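CDP-glucose-4,6-dehydratase (PDB 1RKX) catalyses the dehydration of CDP-D-glucose, presumably to CDP-4-keto-6-deoxyglucose, using a bound NAD cofactor as an extended short-chain dehydrogenase/reductase enzyme. Local coordinates at residues L41-T45 / V46-F50. Sequence-based numbering, arbitrary orientation.
Sequences LTAPT and VPSLF. With NAD (nicotinamide-adenine-dinucleotide), chain G.
Thr45 OG1 donates a hydrogen bond of 2.7 Å to Pro47 O, bracing a type VIb (cis-proline) turn over Thr45 to Ser48 in the loop that leads from Rossmann-fold strand 35-40 into helix 49-52. The donor lies tilted 19° from the carbonyl plane, and chi1 of 64° sets OG1 between the backbone N and carbonyl carbon of Thr45, facing the acceptor. The cis peptide bond before Pro47 bends the chain back here. On the packed side the Ala43 methyl meets buried Ser48 and Phe50, its CB lying 3.7 Å from Ser48 OG. Ser48 is the N-cap of the helix: its OG accepts from Glu51 N, and a water joins this hydroxyl to Thr45 O. The Phe50 side chain lies about 4 Å from that of Thr18, an NAD-binding residue, and its ring plane is roughly perpendicular to that of His17. By contrast, Val46 lies on the exposed side, its CB directed away from 41-45. At the other end of the loop, Leu41 CG and CD1 lie over a face of the NAD adenine, CD1 3.6 Å from C5A, as residues at the end of the second Rossmann strand often border the adenosine. Its backbone adds a weak hydrogen bond to the adenosine ribose, Leu41 N to NAD O2B, 3.2 Å long.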
# COMPACT_ATOMS: atom_id res chain seq x y z
N LEU C 41 -36.69 8.38 -13.04
CA LEU C 41 -37.93 7.64 -12.92
C LEU C 41 -38.78 8.61 -12.09
O LEU C 41 -38.26 9.63 -11.62
CB LEU C 41 -37.74 6.36 -12.11
CG LEU C 41 -36.87 5.25 -12.70
CD1 LEU C 41 -36.79 4.10 -11.70
CD2 LEU C 41 -37.48 4.76 -14.02
N THR C 42 -40.06 8.32 -11.92
CA THR C 42 -40.93 9.17 -11.13
C THR C 42 -40.31 9.35 -9.73
O THR C 42 -39.67 8.43 -9.22
CB THR C 42 -42.33 8.54 -10.99
OG1 THR C 42 -42.98 8.56 -12.27
CG2 THR C 42 -43.18 9.30 -9.98
N ALA C 43 -40.50 10.52 -9.12
CA ALA C 43 -39.96 10.79 -7.79
C ALA C 43 -40.12 9.55 -6.91
O ALA C 43 -41.19 8.94 -6.85
CB ALA C 43 -40.68 11.98 -7.16
N PRO C 44 -39.04 9.16 -6.20
CA PRO C 44 -39.01 7.99 -5.32
C PRO C 44 -39.93 7.97 -4.10
O PRO C 44 -40.19 6.90 -3.55
CB PRO C 44 -37.54 7.90 -4.94
CG PRO C 44 -37.15 9.33 -4.86
CD PRO C 44 -37.77 9.90 -6.12
N THR C 45 -40.42 9.13 -3.67
CA THR C 45 -41.29 9.17 -2.48
C THR C 45 -42.40 10.23 -2.56
O THR C 45 -42.37 11.11 -3.40
CB THR C 45 -40.49 9.49 -1.19
OG1 THR C 45 -39.93 10.81 -1.29
CG2 THR C 45 -39.36 8.49 -0.98
N VAL C 46 -43.37 10.11 -1.66
CA VAL C 46 -44.46 11.07 -1.55
C VAL C 46 -44.64 11.33 -0.06
O VAL C 46 -45.00 10.42 0.69
CB VAL C 46 -45.78 10.54 -2.14
CG1 VAL C 46 -46.90 11.54 -1.86
CG2 VAL C 46 -45.64 10.32 -3.63
N PRO C 47 -44.40 12.57 0.39
CA PRO C 47 -43.98 13.72 -0.43
C PRO C 47 -42.57 13.59 -0.98
O PRO C 47 -41.83 12.67 -0.63
CB PRO C 47 -44.13 14.89 0.54
CG PRO C 47 -43.78 14.27 1.85
CD PRO C 47 -44.51 12.95 1.81
N SER C 48 -42.21 14.53 -1.85
CA SER C 48 -40.89 14.55 -2.46
C SER C 48 -40.46 16.00 -2.68
O SER C 48 -41.30 16.88 -2.84
CB SER C 48 -40.92 13.84 -3.82
OG SER C 48 -41.69 14.57 -4.76
N LEU C 49 -39.16 16.24 -2.68
CA LEU C 49 -38.66 17.59 -2.93
C LEU C 49 -39.12 17.98 -4.33
O LEU C 49 -39.52 19.13 -4.57
CB LEU C 49 -37.13 17.61 -2.88
CG LEU C 49 -36.45 18.93 -3.23
CD1 LEU C 49 -36.76 19.98 -2.16
CD2 LEU C 49 -34.95 18.71 -3.35
N PHE C 50 -39.07 17.02 -5.25
CA PHE C 50 -39.46 17.26 -6.64
C PHE C 50 -40.79 17.99 -6.75
O PHE C 50 -40.89 19.00 -7.43
CB PHE C 50 -39.54 15.93 -7.40
CG PHE C 50 -39.75 16.09 -8.88
CD1 PHE C 50 -38.76 16.64 -9.68
CD2 PHE C 50 -40.95 15.68 -9.47
CE1 PHE C 50 -38.94 16.79 -11.06
CE2 PHE C 50 -41.15 15.82 -10.85
CZ PHE C 50 -40.14 16.38 -11.65
PA NAD G . -32.88 9.64 -4.23
O1A NAD G . -33.48 8.29 -4.11
O2A NAD G . -33.63 10.77 -3.62
O5B NAD G . -32.62 10.01 -5.77
C5B NAD G . -32.30 8.94 -6.70
C4B NAD G . -32.65 9.35 -8.13
O4B NAD G . -32.30 8.17 -8.89
C3B NAD G . -34.15 9.55 -8.35
O3B NAD G . -34.31 10.80 -9.05
C2B NAD G . -34.54 8.32 -9.15
O2B NAD G . -35.71 8.52 -9.98
C1B NAD G . -33.26 8.03 -9.90
N9A NAD G . -33.21 6.67 -10.41
C8A NAD G . -33.07 5.50 -9.70
N7A NAD G . -33.07 4.41 -10.46
C5A NAD G . -33.24 4.90 -11.74
C6A NAD G . -33.33 4.25 -12.99
N6A NAD G . -33.27 2.95 -13.19
N1A NAD G . -33.50 5.03 -14.10
C2A NAD G . -33.57 6.39 -13.92
N3A NAD G . -33.50 7.10 -12.82
C4A NAD G . -33.33 6.29 -11.74
O3 NAD G . -31.43 9.58 -3.66
PN NAD G . -30.30 10.74 -3.48
O1N NAD G . -30.08 10.83 -2.04
O2N NAD G . -30.82 12.00 -4.08
O5D NAD G . -29.03 10.10 -4.19
C5D NAD G . -28.51 10.79 -5.33
C4D NAD G . -27.25 10.09 -5.83
O4D NAD G . -26.28 10.26 -4.75
C3D NAD G . -27.30 8.58 -6.06
O3D NAD G . -26.34 8.26 -7.09
C2D NAD G . -26.85 8.03 -4.71
O2D NAD G . -26.36 6.69 -4.85
C1D NAD G . -25.77 9.01 -4.35
N1N NAD G . -25.47 9.00 -2.92
C2N NAD G . -26.31 9.61 -1.96
C3N NAD G . -25.93 9.65 -0.52
C7N NAD G . -26.83 10.35 0.41
O7N NAD G . -26.49 10.40 1.60
N7N NAD G . -27.99 10.93 0.02
C4N NAD G . -24.69 8.90 -0.07
C5N NAD G . -23.93 8.29 -1.21
C6N NAD G . -24.28 8.35 -2.48
O HOH W 1 -43.71 12.86 -4.83